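4-alpha-glucanotransferase (Corynebacterium glutamicum, PDB 5B68) is an amylomaltase, or disproportionating enzyme, of the MalQ family, built from an N-terminal beta-sandwich domain and a TIM-barrel domain. Local coordinates at residues 71-76 with 87-92; 112-117 with 132-137; 187-192 with 686-691; 196-201 with 246-251. One frame throughout, in Å; residues are numbered along the deposited sequence.

Contact 1. Residues 71-76 with 87-92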
loop_
_atom_site.group_PDB
_atom_site.type_symbol
_atom_site.label_atom_id
_atom_site.label_comp_id
_atom_site.label_asym_id
_atom_site.label_seq_id
_atom_site.Cartn_x
_atom_site.Cartn_y
_atom_site.Cartn_z
ATOM N N ARG A 71 22.313 -23.137 10.610
ATOM C CA ARG A 71 22.338 -21.723 10.207
ATOM C C ARG A 71 23.443 -20.998 10.956
ATOM O O ARG A 71 23.357 -20.867 12.177
ATOM C CB ARG A 71 21.015 -21.025 10.590
ATOM C CG ARG A 71 19.817 -21.275 9.666
ATOM C CD ARG A 71 18.698 -20.281 9.992
ATOM N NE ARG A 71 17.496 -20.543 9.188
ATOM C CZ ARG A 71 17.346 -20.161 7.919
ATOM N NH1 ARG A 71 16.192 -20.473 7.284
ATOM N NH2 ARG A 71 18.302 -19.515 7.299
ATOM N N PRO A 72 24.442 -20.531 10.258
ATOM C CA PRO A 72 25.531 -19.947 11.001
ATOM C C PRO A 72 25.110 -18.680 11.734
ATOM O O PRO A 72 25.447 -18.516 12.933
ATOM C CB PRO A 72 26.594 -19.694 9.929
ATOM C CG PRO A 72 26.306 -20.704 8.856
ATOM C CD PRO A 72 24.799 -20.751 8.829
ATOM N N LEU A 73 24.364 -17.805 11.039
ATOM C CA LEU A 73 23.674 -16.690 11.630
ATOM C C LEU A 73 22.182 -16.850 11.367
ATOM O O LEU A 73 21.795 -17.598 10.460
ATOM C CB LEU A 73 24.124 -15.370 11.032
ATOM C CG LEU A 73 25.525 -14.896 11.519
ATOM C CD1 LEU A 73 26.068 -13.842 10.651
ATOM C CD2 LEU A 73 25.450 -14.430 12.976
ATOM N N PRO A 74 21.371 -16.059 12.056
ATOM C CA PRO A 74 19.950 -16.088 11.718
ATOM C C PRO A 74 19.752 -15.536 10.307
ATOM O O PRO A 74 20.651 -14.881 9.717
ATOM C CB PRO A 74 19.297 -15.207 12.783
ATOM C CG PRO A 74 20.288 -15.200 13.891
ATOM C CD PRO A 74 21.635 -15.270 13.269
ATOM N N PRO A 75 18.567 -15.801 9.733
ATOM C CA PRO A 75 18.286 -15.203 8.393
ATOM C C PRO A 75 18.528 -13.705 8.395
ATOM O O PRO A 75 19.153 -13.195 7.471
ATOM C CB PRO A 75 16.769 -15.473 8.211
ATOM C CG PRO A 75 16.491 -16.629 9.092
ATOM C CD PRO A 75 17.413 -16.579 10.278
ATOM N N SER A 76 18.029 -13.025 9.454
ATOM C CA SER A 76 18.379 -11.637 9.803
ATOM C C SER A 76 17.970 -11.426 11.273
ATOM O O SER A 76 17.300 -12.274 11.837
ATOM C CB SER A 76 17.747 -10.633 8.879
ATOM O OG SER A 76 16.337 -10.864 8.747
ATOM N N PHE A 87 20.890 -13.518 20.199
ATOM C CA PHE A 87 20.683 -14.363 18.987
ATOM C C PHE A 87 21.684 -15.574 19.016
ATOM O O PHE A 87 22.749 -15.508 19.640
ATOM C CB PHE A 87 20.853 -13.537 17.685
ATOM C CG PHE A 87 22.210 -12.939 17.508
ATOM C CD1 PHE A 87 22.568 -11.738 18.132
ATOM C CD2 PHE A 87 23.168 -13.597 16.787
ATOM C CE1 PHE A 87 23.842 -11.236 18.022
ATOM C CE2 PHE A 87 24.455 -13.074 16.678
ATOM C CZ PHE A 87 24.790 -11.895 17.258
ATOM N N PRO A 88 21.336 -16.652 18.326
ATOM C CA PRO A 88 22.137 -17.862 18.178
ATOM C C PRO A 88 23.086 -17.795 17.011
ATOM O O PRO A 88 22.798 -17.195 15.993
ATOM C CB PRO A 88 21.092 -18.978 17.999
ATOM C CG PRO A 88 20.008 -18.252 17.260
ATOM C CD PRO A 88 19.984 -16.852 17.775
ATOM N N VAL A 89 24.263 -18.357 17.201
ATOM C CA VAL A 89 25.236 -18.611 16.144
ATOM C C VAL A 89 25.546 -20.132 16.152
ATOM O O VAL A 89 25.606 -20.741 17.235
ATOM C CB VAL A 89 26.494 -17.806 16.446
ATOM C CG1 VAL A 89 27.705 -18.260 15.656
ATOM C CG2 VAL A 89 26.269 -16.316 16.168
ATOM N N HIS A 90 25.700 -20.742 14.979
ATOM C CA HIS A 90 26.078 -22.129 14.839
ATOM C C HIS A 90 27.398 -22.201 14.099
ATOM O O HIS A 90 27.559 -21.607 13.019
ATOM C CB HIS A 90 25.015 -22.907 14.106
ATOM C CG HIS A 90 23.696 -22.874 14.800
ATOM N ND1 HIS A 90 23.471 -23.557 15.977
ATOM C CD2 HIS A 90 22.597 -22.137 14.582
ATOM C CE1 HIS A 90 22.244 -23.321 16.397
ATOM N NE2 HIS A 90 21.702 -22.439 15.588
ATOM N N VAL A 91 28.364 -22.917 14.690
ATOM C CA VAL A 91 29.688 -23.161 14.068
ATOM C C VAL A 91 30.058 -24.658 14.205
ATOM O O VAL A 91 29.511 -25.368 15.070
ATOM C CB VAL A 91 30.808 -22.316 14.699
ATOM C CG1 VAL A 91 30.636 -20.855 14.408
ATOM C CG2 VAL A 91 30.909 -22.559 16.207
ATOM N N HIS A 92 30.991 -25.144 13.374
ATOM C CA HIS A 92 31.533 -26.505 13.596
ATOM C C HIS A 92 32.107 -26.560 15.039
ATOM O O HIS A 92 32.795 -25.661 15.461
ATOM C CB HIS A 92 32.650 -26.787 12.629
ATOM C CG HIS A 92 32.220 -26.885 11.207
ATOM N ND1 HIS A 92 30.961 -26.527 10.763
ATOM C CD2 HIS A 92 32.912 -27.245 10.103
ATOM C CE1 HIS A 92 30.901 -26.670 9.444
ATOM N NE2 HIS A 92 32.070 -27.104 9.025
HETATM O O HOH W 1 22.054 -18.894 13.909
#
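Leu73 and Val89 lie side by side and point the same way, Leu73 CD2 meeting Val89 CG2 at 3.8 Å. The same methyl, CD2, comes up to Phe87 CE2, obliquely to the ring, and the leucine and phenylalanine side chains also run in one direction. With Phe87 CG between the backbone N and the carbonyl carbon (chi1 61°), the CD2 and CE2 side of the ring lies by Pro74 CD and Leu73 CD2. Pro74 instead crosses Phe87 at about a right angle, its CG 4.2 Å from Phe87 CB, while Pro74 CD lies 3.5 Å from Pro88 O. These contacts lay the proline-rich loop that follows helix 54-69 along strand 86-92 of the N-terminal beta sandwich. A single direct hydrogen bond joins the two backbones: His90 N donates to Pro72 O over 3.0 Å, with 157° at the hydrogen, and Val89 CA adds a CA-H...O contact of 3.2 Å to Pro72 O. A second CA-H...O contact runs the other way, from Pro72 CA to His90 O. Water 1 bridges Arg71 O and Pro88 O, donating to each. Arg71 turns its end away from the strand, toward salt bridges with Glu68 and Glu437, and Pro75 CG lies 3.8 Å above the plane of its guanidinium, over the centre.

Contact 2. Residues 112-117 with 132-137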
loop_
_atom_site.group_PDB
_atom_site.type_symbol
_atom_site.label_atom_id
_atom_site.label_comp_id
_atom_site.label_asym_id
_atom_site.label_seq_id
_atom_site.Cartn_x
_atom_site.Cartn_y
_atom_site.Cartn_z
ATOM N N SER A 112 28.605 -9.217 22.666
ATOM C CA SER A 112 29.055 -9.931 23.868
ATOM C C SER A 112 28.471 -11.325 23.884
ATOM O O SER A 112 27.260 -11.506 23.663
ATOM C CB SER A 112 28.534 -9.230 25.155
ATOM O OG SER A 112 28.854 -7.878 25.033
ATOM N N GLN A 113 29.321 -12.316 24.205
ATOM C CA GLN A 113 28.857 -13.660 24.363
ATOM C C GLN A 113 28.052 -13.818 25.647
ATOM O O GLN A 113 28.374 -13.220 26.698
ATOM C CB GLN A 113 29.994 -14.662 24.309
ATOM C CG GLN A 113 29.434 -16.097 24.130
ATOM C CD GLN A 113 30.493 -17.137 23.812
ATOM O OE1 GLN A 113 31.683 -16.826 23.720
ATOM N NE2 GLN A 113 30.069 -18.348 23.679
ATOM N N VAL A 114 26.991 -14.572 25.562
ATOM C CA VAL A 114 26.216 -14.914 26.764
ATOM C C VAL A 114 25.970 -16.383 26.883
ATOM O O VAL A 114 26.156 -17.144 25.958
ATOM C CB VAL A 114 24.865 -14.138 26.877
ATOM C CG1 VAL A 114 25.058 -12.629 27.024
ATOM C CG2 VAL A 114 23.990 -14.393 25.699
ATOM N N GLU A 115 25.488 -16.822 28.042
ATOM C CA GLU A 115 25.382 -18.233 28.333
ATOM C C GLU A 115 24.439 -18.921 27.299
ATOM O O GLU A 115 23.397 -18.378 26.899
ATOM C CB GLU A 115 24.797 -18.464 29.755
ATOM C CG GLU A 115 23.340 -17.974 29.825
ATOM C CD GLU A 115 22.822 -17.629 31.203
ATOM O OE1 GLU A 115 23.320 -16.657 31.805
ATOM O OE2 GLU A 115 21.859 -18.324 31.644
ATOM N N ASN A 116 24.874 -20.078 26.853
ATOM C CA ASN A 116 24.101 -20.944 25.972
ATOM C C ASN A 116 24.302 -22.382 26.384
ATOM O O ASN A 116 25.387 -22.974 26.276
ATOM C CB ASN A 116 24.460 -20.700 24.502
ATOM C CG ASN A 116 23.673 -21.576 23.542
ATOM O OD1 ASN A 116 23.622 -22.806 23.672
ATOM N ND2 ASN A 116 23.000 -20.925 22.577
ATOM N N TRP A 117 23.185 -22.999 26.721
ATOM C CA TRP A 117 23.189 -24.333 27.274
ATOM C C TRP A 117 22.965 -25.391 26.288
ATOM O O TRP A 117 22.970 -26.562 26.656
ATOM C CB TRP A 117 22.142 -24.415 28.379
ATOM C CG TRP A 117 22.373 -23.363 29.454
ATOM C CD1 TRP A 117 21.504 -22.387 29.847
ATOM C CD2 TRP A 117 23.575 -23.154 30.202
ATOM N NE1 TRP A 117 22.070 -21.628 30.819
ATOM C CE2 TRP A 117 23.349 -22.069 31.046
ATOM C CE3 TRP A 117 24.822 -23.762 30.210
ATOM C CZ2 TRP A 117 24.309 -21.605 31.927
ATOM C CZ3 TRP A 117 25.778 -23.289 31.064
ATOM C CH2 TRP A 117 25.515 -22.244 31.935
ATOM N N SER A 132 25.509 -18.142 21.988
ATOM C CA SER A 132 24.620 -16.970 22.032
ATOM C C SER A 132 25.386 -15.704 22.172
ATOM O O SER A 132 26.424 -15.596 22.925
ATOM C CB SER A 132 23.550 -17.068 23.129
ATOM O OG SER A 132 22.568 -18.090 22.909
ATOM N N PHE A 133 24.975 -14.693 21.422
ATOM C CA PHE A 133 25.594 -13.366 21.525
ATOM C C PHE A 133 24.495 -12.311 21.685
ATOM O O PHE A 133 23.338 -12.524 21.307
ATOM C CB PHE A 133 26.475 -13.018 20.336
ATOM C CG PHE A 133 27.663 -13.921 20.188
ATOM C CD1 PHE A 133 27.518 -15.124 19.522
ATOM C CD2 PHE A 133 28.882 -13.612 20.741
ATOM C CE1 PHE A 133 28.573 -16.001 19.399
ATOM C CE2 PHE A 133 29.966 -14.474 20.606
ATOM C CZ PHE A 133 29.825 -15.666 19.918
ATOM N N LYS A 134 24.891 -11.195 22.266
ATOM C CA LYS A 134 24.021 -10.122 22.662
ATOM C C LYS A 134 24.470 -8.867 21.978
ATOM O O LYS A 134 25.648 -8.462 22.025
ATOM C CB LYS A 134 24.142 -9.944 24.182
ATOM C CG LYS A 134 23.073 -9.131 24.814
ATOM C CD LYS A 134 23.127 -9.224 26.350
ATOM C CE LYS A 134 24.485 -8.867 26.928
ATOM N NZ LYS A 134 24.517 -9.004 28.429
ATOM N N ILE A 135 23.552 -8.204 21.299
ATOM C CA ILE A 135 23.858 -6.918 20.748
ATOM C C ILE A 135 23.858 -5.799 21.829
ATOM O O ILE A 135 23.129 -5.925 22.801
ATOM C CB ILE A 135 22.946 -6.515 19.562
ATOM C CG1 ILE A 135 21.501 -6.276 20.012
ATOM C CG2 ILE A 135 22.941 -7.601 18.501
ATOM C CD1 ILE A 135 20.639 -5.737 18.852
ATOM N N PRO A 136 24.617 -4.741 21.588
ATOM C CA PRO A 136 24.626 -3.560 22.444
ATOM C C PRO A 136 23.283 -2.870 22.376
ATOM O O PRO A 136 22.629 -2.951 21.369
ATOM C CB PRO A 136 25.675 -2.658 21.807
ATOM C CG PRO A 136 26.425 -3.491 20.856
ATOM C CD PRO A 136 25.532 -4.609 20.455
ATOM N N GLY A 137 22.905 -2.209 23.458
ATOM C CA GLY A 137 21.629 -1.553 23.574
ATOM C C GLY A 137 21.591 -0.146 23.030
ATOM O O GLY A 137 20.582 0.509 23.129
HETATM O O HOH W 2 26.964 -6.566 23.816
HETATM O O HOH W 3 21.256 -18.637 25.010
#
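Gln113 and Phe133 face each other as a non-hydrogen-bonded antiparallel pair, their CA atoms 4.3 Å apart. Gln113 CG is anti to the backbone N (chi1 -166°) and lies over one face of the Phe133 ring, with Gln113 CB 3.7 Å from Phe133 CE2; the amide and ring planes differ by 29°. Ser112 and Lys134 form the adjoining hydrogen-bonded pair: Ser112 N donates to Lys134 O at 3.1 Å and Lys134 N to Ser112 O at 2.8 Å. Water 2 joins Ser112 OG to Lys134 O as well. The lysine chain bends at its third torsion (chi3 54°), which turns CE toward Val114 CG1, 3.8 Å away, and the two side chains cross at about a right angle. The other valine methyl, CG2, touches Ser132 CB. Beyond the strand, Asn116 ND2 donates to Ser132 OG over 2.9 Å, the hydroxyl slightly out of the amide plane; Thr118 N and Glu130 hold the amide from outside. Ser132 N is buried here with no partner in the model. In the beta-sandwich domain, strand 126-134 runs between strands 108-114 and 86-92, and Phe133 also packs on Phe87 and Val89 of the latter and on Val99 of strand 98-102.

Contact 3. Residues 187-192 with 686-691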
loop_
_atom_site.group_PDB
_atom_site.type_symbol
_atom_site.label_atom_id
_atom_site.label_comp_id
_atom_site.label_asym_id
_atom_site.label_seq_id
_atom_site.Cartn_x
_atom_site.Cartn_y
_atom_site.Cartn_z
ATOM N N VAL A 187 -8.722 13.627 -11.417
ATOM C CA VAL A 187 -8.817 15.068 -11.263
ATOM C C VAL A 187 -7.972 15.758 -12.309
ATOM O O VAL A 187 -6.783 15.568 -12.373
ATOM C CB VAL A 187 -8.305 15.525 -9.889
ATOM C CG1 VAL A 187 -8.594 16.993 -9.667
ATOM C CG2 VAL A 187 -8.910 14.697 -8.798
ATOM N N ARG A 188 -8.610 16.600 -13.096
ATOM C CA ARG A 188 -7.980 17.213 -14.227
ATOM C C ARG A 188 -7.876 18.722 -14.062
ATOM O O ARG A 188 -8.699 19.346 -13.428
ATOM C CB ARG A 188 -8.780 16.912 -15.493
ATOM C CG ARG A 188 -8.633 15.505 -16.040
ATOM C CD ARG A 188 -9.580 14.520 -15.386
ATOM N NE ARG A 188 -10.977 14.827 -15.629
ATOM C CZ ARG A 188 -11.669 14.463 -16.699
ATOM N NH1 ARG A 188 -11.101 13.771 -17.669
ATOM N NH2 ARG A 188 -12.934 14.800 -16.805
ATOM N N SER A 189 -6.819 19.274 -14.630
ATOM C CA SER A 189 -6.665 20.696 -14.860
ATOM C C SER A 189 -6.986 20.971 -16.315
ATOM O O SER A 189 -7.287 20.070 -17.055
ATOM C CB SER A 189 -5.247 21.148 -14.541
ATOM O OG SER A 189 -4.321 20.652 -15.471
ATOM N N THR A 190 -6.908 22.220 -16.722
ATOM C CA THR A 190 -7.126 22.547 -18.125
ATOM C C THR A 190 -6.095 21.864 -19.016
ATOM O O THR A 190 -6.402 21.477 -20.115
ATOM C CB THR A 190 -7.083 24.053 -18.369
ATOM O OG1 THR A 190 -5.823 24.551 -17.951
ATOM C CG2 THR A 190 -8.135 24.724 -17.578
ATOM N N LEU A 191 -4.863 21.781 -18.533
ATOM C CA LEU A 191 -3.772 21.180 -19.278
ATOM C C LEU A 191 -3.559 19.649 -19.179
ATOM O O LEU A 191 -2.815 19.116 -19.949
ATOM C CB LEU A 191 -2.474 21.922 -18.986
ATOM C CG LEU A 191 -2.501 23.437 -19.192
ATOM C CD1 LEU A 191 -1.259 24.103 -18.640
ATOM C CD2 LEU A 191 -2.693 23.797 -20.650
ATOM N N SER A 192 -4.205 18.953 -18.255
ATOM C CA SER A 192 -4.053 17.504 -18.155
ATOM C C SER A 192 -4.353 16.831 -19.515
ATOM O O SER A 192 -5.270 17.244 -20.247
ATOM C CB SER A 192 -4.996 16.903 -17.143
ATOM O OG SER A 192 -4.938 17.616 -15.897
ATOM N N LEU A 686 -12.725 21.148 -12.863
ATOM C CA LEU A 686 -11.291 21.279 -12.988
ATOM C C LEU A 686 -10.650 21.786 -11.712
ATOM O O LEU A 686 -11.288 22.539 -10.945
ATOM C CB LEU A 686 -10.864 22.145 -14.138
ATOM C CG LEU A 686 -11.374 21.718 -15.545
ATOM C CD1 LEU A 686 -10.913 22.745 -16.592
ATOM C CD2 LEU A 686 -10.878 20.332 -15.932
ATOM N N ILE A 687 -9.329 21.542 -11.580
ATOM C CA ILE A 687 -8.609 22.085 -10.391
ATOM C C ILE A 687 -8.762 23.605 -10.319
ATOM O O ILE A 687 -8.930 24.197 -9.234
ATOM C CB ILE A 687 -7.128 21.714 -10.401
ATOM C CG1 ILE A 687 -7.015 20.230 -10.196
ATOM C CG2 ILE A 687 -6.350 22.476 -9.317
ATOM C CD1 ILE A 687 -5.666 19.617 -10.559
ATOM N N GLU A 688 -8.749 24.233 -11.488
ATOM C CA GLU A 688 -8.768 25.688 -11.598
ATOM C C GLU A 688 -10.063 26.281 -11.064
ATOM O O GLU A 688 -10.080 27.421 -10.621
ATOM C CB GLU A 688 -8.539 26.149 -13.050
ATOM C CG GLU A 688 -7.085 26.075 -13.477
ATOM C CD GLU A 688 -6.705 24.726 -14.023
ATOM O OE1 GLU A 688 -7.527 23.760 -14.025
ATOM O OE2 GLU A 688 -5.570 24.667 -14.475
ATOM N N SER A 689 -11.120 25.502 -11.118
ATOM C CA SER A 689 -12.417 25.939 -10.697
ATOM C C SER A 689 -12.781 25.566 -9.318
ATOM O O SER A 689 -13.922 25.852 -8.920
ATOM C CB SER A 689 -13.466 25.248 -11.533
ATOM O OG SER A 689 -13.287 25.646 -12.841
ATOM N N LEU A 690 -11.943 24.797 -8.618
ATOM C CA LEU A 690 -12.399 24.241 -7.346
ATOM C C LEU A 690 -12.874 25.267 -6.357
ATOM O O LEU A 690 -13.903 25.062 -5.659
ATOM C CB LEU A 690 -11.272 23.446 -6.671
ATOM C CG LEU A 690 -11.159 22.003 -7.179
ATOM C CD1 LEU A 690 -9.845 21.390 -6.679
ATOM C CD2 LEU A 690 -12.264 21.119 -6.640
ATOM N N ARG A 691 -12.096 26.312 -6.227
ATOM C CA ARG A 691 -12.351 27.346 -5.261
ATOM C C ARG A 691 -13.347 28.396 -5.759
ATOM O O ARG A 691 -13.584 29.328 -5.049
ATOM C CB ARG A 691 -11.044 28.010 -4.807
ATOM C CG ARG A 691 -10.188 26.999 -4.091
ATOM C CD ARG A 691 -8.903 27.551 -3.509
ATOM N NE ARG A 691 -9.150 28.217 -2.250
ATOM C CZ ARG A 691 -9.301 29.529 -2.137
ATOM N NH1 ARG A 691 -9.204 30.333 -3.222
ATOM N NH2 ARG A 691 -9.541 30.040 -0.922
HETATM O O HOH W 4 -3.905 24.023 -16.341
#
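Arg188 O receives Ile687 N in a backbone hydrogen bond of 2.9 Å, and Leu686 CA adds a CA-H...O contact of 3.3 Å to the same oxygen. Two apolar contacts accompany this link. Val187 CG1 meets Ile687 CG1 at 3.6 Å, the two side chains crossing at about a right angle, and Thr190 CG2 touches Leu686 CD1, also at 3.6 Å with the same kind of crossing. Glu688 bends at its second torsion (chi2 87°), which places CD near Thr190. There OE1 accepts from Thr190 N at 3.2 Å, on the syn side of the oxygen and 34° out of the carboxylate plane, with 138° at the hydrogen. Water 4 donates to Glu688 OE2 and is 2.6 Å from Thr190 OG1, so the carboxylate reaches the threonine by two routes.

The next shell fixes the turn that presents these groups. Ser189 N donates to Ser192 OG over 2.8 Å, and both serine hydroxyls are hydrogen-bonded to Asp200; Ser189 OG also accepts from Arg249. Arg188 is held by Gly194 O through NH1. The segment 187-192 belongs to the loop between strand 177-182 of the parallel barrel sheet and helix 198-209, whereas 686-691 precedes the C-terminal helix 694-702. Ile687 rests on Asp200 and Asn203 of helix 198-209, and Val187 on Leu650 of helix 650-654.

Contact 4. Residues 196-201 with 246-251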
loop_
_atom_site.group_PDB
_atom_site.type_symbol
_atom_site.label_atom_id
_atom_site.label_comp_id
_atom_site.label_asym_id
_atom_site.label_seq_id
_atom_site.Cartn_x
_atom_site.Cartn_y
_atom_site.Cartn_z
ATOM N N GLY A 196 -5.399 13.044 -14.524
ATOM C CA GLY A 196 -4.467 13.841 -13.692
ATOM C C GLY A 196 -3.048 13.288 -13.751
ATOM O O GLY A 196 -2.862 12.046 -13.935
ATOM N N ASP A 197 -2.102 14.160 -13.558
ATOM C CA ASP A 197 -0.677 13.864 -13.680
ATOM C C ASP A 197 0.075 14.479 -12.515
ATOM O O ASP A 197 -0.562 15.015 -11.577
ATOM C CB ASP A 197 -0.185 14.311 -15.082
ATOM C CG ASP A 197 -0.319 15.820 -15.340
ATOM O OD1 ASP A 197 -0.110 16.626 -14.403
ATOM O OD2 ASP A 197 -0.602 16.232 -16.493
ATOM N N PHE A 198 1.405 14.375 -12.509
ATOM C CA PHE A 198 2.187 14.867 -11.318
ATOM C C PHE A 198 2.054 16.381 -11.163
ATOM O O PHE A 198 2.183 16.925 -10.064
ATOM C CB PHE A 198 3.718 14.521 -11.404
ATOM C CG PHE A 198 3.995 13.027 -11.479
ATOM C CD1 PHE A 198 3.596 12.186 -10.467
ATOM C CD2 PHE A 198 4.750 12.508 -12.510
ATOM C CE1 PHE A 198 3.908 10.833 -10.493
ATOM C CE2 PHE A 198 5.078 11.160 -12.544
ATOM C CZ PHE A 198 4.606 10.313 -11.556
ATOM N N ASN A 199 1.893 17.110 -12.277
ATOM C CA ASN A 199 1.671 18.527 -12.173
ATOM C C ASN A 199 0.395 18.824 -11.455
ATOM O O ASN A 199 0.358 19.620 -10.516
ATOM C CB ASN A 199 1.672 19.175 -13.574
ATOM C CG ASN A 199 1.588 20.686 -13.521
ATOM O OD1 ASN A 199 0.591 21.242 -13.094
ATOM N ND2 ASN A 199 2.644 21.351 -13.954
ATOM N N ASP A 200 -0.654 18.136 -11.895
ATOM C CA ASP A 200 -1.931 18.228 -11.222
ATOM C C ASP A 200 -1.885 17.911 -9.732
ATOM O O ASP A 200 -2.596 18.532 -8.946
ATOM C CB ASP A 200 -3.010 17.366 -11.872
ATOM C CG ASP A 200 -3.231 17.707 -13.351
ATOM O OD1 ASP A 200 -3.384 18.877 -13.638
ATOM O OD2 ASP A 200 -3.308 16.776 -14.206
ATOM N N LEU A 201 -1.092 16.909 -9.377
ATOM C CA LEU A 201 -0.868 16.527 -7.963
ATOM C C LEU A 201 -0.391 17.712 -7.148
ATOM O O LEU A 201 -0.935 18.057 -6.052
ATOM C CB LEU A 201 0.116 15.355 -7.877
ATOM C CG LEU A 201 0.503 14.855 -6.480
ATOM C CD1 LEU A 201 -0.737 14.378 -5.783
ATOM C CD2 LEU A 201 1.526 13.753 -6.611
ATOM N N ILE A 246 2.636 6.857 -16.556
ATOM C CA ILE A 246 1.426 7.482 -17.101
ATOM C C ILE A 246 1.136 8.860 -16.548
ATOM O O ILE A 246 0.443 9.668 -17.205
ATOM C CB ILE A 246 0.233 6.609 -16.963
ATOM C CG1 ILE A 246 -0.788 6.925 -18.089
ATOM C CG2 ILE A 246 -0.405 6.615 -15.568
ATOM C CD1 ILE A 246 -1.973 6.004 -18.004
ATOM N N TYR A 247 1.686 9.115 -15.368
ATOM C CA TYR A 247 1.495 10.361 -14.654
ATOM C C TYR A 247 2.471 11.487 -15.022
ATOM O O TYR A 247 2.302 12.591 -14.579
ATOM C CB TYR A 247 1.538 10.123 -13.146
ATOM C CG TYR A 247 0.419 9.277 -12.584
ATOM C CD1 TYR A 247 -0.884 9.733 -12.566
ATOM C CD2 TYR A 247 0.675 8.036 -12.042
ATOM C CE1 TYR A 247 -1.894 8.970 -12.047
ATOM C CE2 TYR A 247 -0.325 7.276 -11.526
ATOM C CZ TYR A 247 -1.614 7.745 -11.530
ATOM O OH TYR A 247 -2.590 6.977 -10.998
ATOM N N ILE A 248 3.486 11.202 -15.825
ATOM C CA ILE A 248 4.384 12.201 -16.245
ATOM C C ILE A 248 3.652 13.266 -17.075
ATOM O O ILE A 248 2.853 12.908 -17.987
ATOM C CB ILE A 248 5.489 11.604 -17.114
ATOM C CG1 ILE A 248 6.404 10.671 -16.275
ATOM C CG2 ILE A 248 6.313 12.704 -17.725
ATOM C CD1 ILE A 248 7.369 9.875 -17.152
ATOM N N ARG A 249 3.897 14.537 -16.775
ATOM C CA ARG A 249 3.451 15.600 -17.658
ATOM C C ARG A 249 4.613 15.919 -18.549
ATOM O O ARG A 249 5.599 16.474 -18.124
ATOM C CB ARG A 249 3.066 16.870 -16.928
ATOM C CG ARG A 249 2.739 17.977 -17.917
ATOM C CD ARG A 249 1.955 19.128 -17.337
ATOM N NE ARG A 249 0.624 18.766 -16.890
ATOM C CZ ARG A 249 -0.249 19.662 -16.467
ATOM N NH1 ARG A 249 0.094 20.931 -16.468
ATOM N NH2 ARG A 249 -1.437 19.303 -16.039
ATOM N N VAL A 250 4.468 15.582 -19.806
ATOM C CA VAL A 250 5.642 15.602 -20.678
ATOM C C VAL A 250 6.155 16.978 -20.927
ATOM O O VAL A 250 7.376 17.212 -21.081
ATOM C CB VAL A 250 5.382 14.809 -22.004
ATOM C CG1 VAL A 250 4.947 13.374 -21.735
ATOM C CG2 VAL A 250 4.389 15.540 -22.920
ATOM N N GLU A 251 5.218 17.940 -21.001
ATOM C CA GLU A 251 5.576 19.349 -21.186
ATOM C C GLU A 251 6.412 19.952 -20.055
ATOM O O GLU A 251 7.106 20.937 -20.275
ATOM C CB GLU A 251 4.337 20.243 -21.474
ATOM C CG GLU A 251 3.502 19.830 -22.684
ATOM C CD GLU A 251 2.368 18.881 -22.378
ATOM O OE1 GLU A 251 2.364 18.190 -21.280
ATOM O OE2 GLU A 251 1.464 18.812 -23.238
#
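A capping box opens helix 198-209 of the TIM-barrel domain, and Arg249 binds to the two acids that form it. Asp197, the N-cap, accepts from Asp200 N on OD1 at 3.0 Å, with 169° at the hydrogen; in return Asp200 OD2 accepts from Asp197 N. The remaining oxygen of Asp197, OD2, is gripped side-on by Arg249, from NE at 2.8 Å and from NH2 at 3.2 Å. OD2 lies in the guanidinium plane, at its edge, whereas the carboxylate plane stands 83° from it. Arg249 NH2 makes a second salt bridge, to Asp200 OD1 at 3.1 Å. Asn199 stacks its amide on the guanidinium, with planes 5° apart and CB over the centre of one face; its ND2 bonds to Asp252. Two acids at a buried helix start would probably be stabilised by this arginine. At the residue after the N-cap, Phe198 N donates to Tyr247 O at 2.9 Å. The Phe198 ring packs on segment 246-251: CE2 is 4.0 Å from Ile248 CG1, while Tyr247 CB makes a CH-pi contact, 3.6 Å from the Phe198 ring centroid.

In the fold
Going from the N terminus, contact 1 closes a short loop that includes strand 76-80, and contact 2 follows in series, closing the stretch of chain that holds strand 121-123 and most of strand 126-134. Both belong to the beta sandwich, and they touch where strands 86-92 and 126-134 pair, Phe87 N lying 2.9 Å from Phe133 O. Contact 3 then joins the loop after the first barrel strand to a segment nearly 500 residues later, close to the C terminus. Contact 4 is nested inside that long loop and ties the start of helix 198-209 to the loop before helix 261-277. Contacts 3 and 4 adjoin through Asp200, about 49 to 61 Å, centre to centre, from contacts 1 and 2.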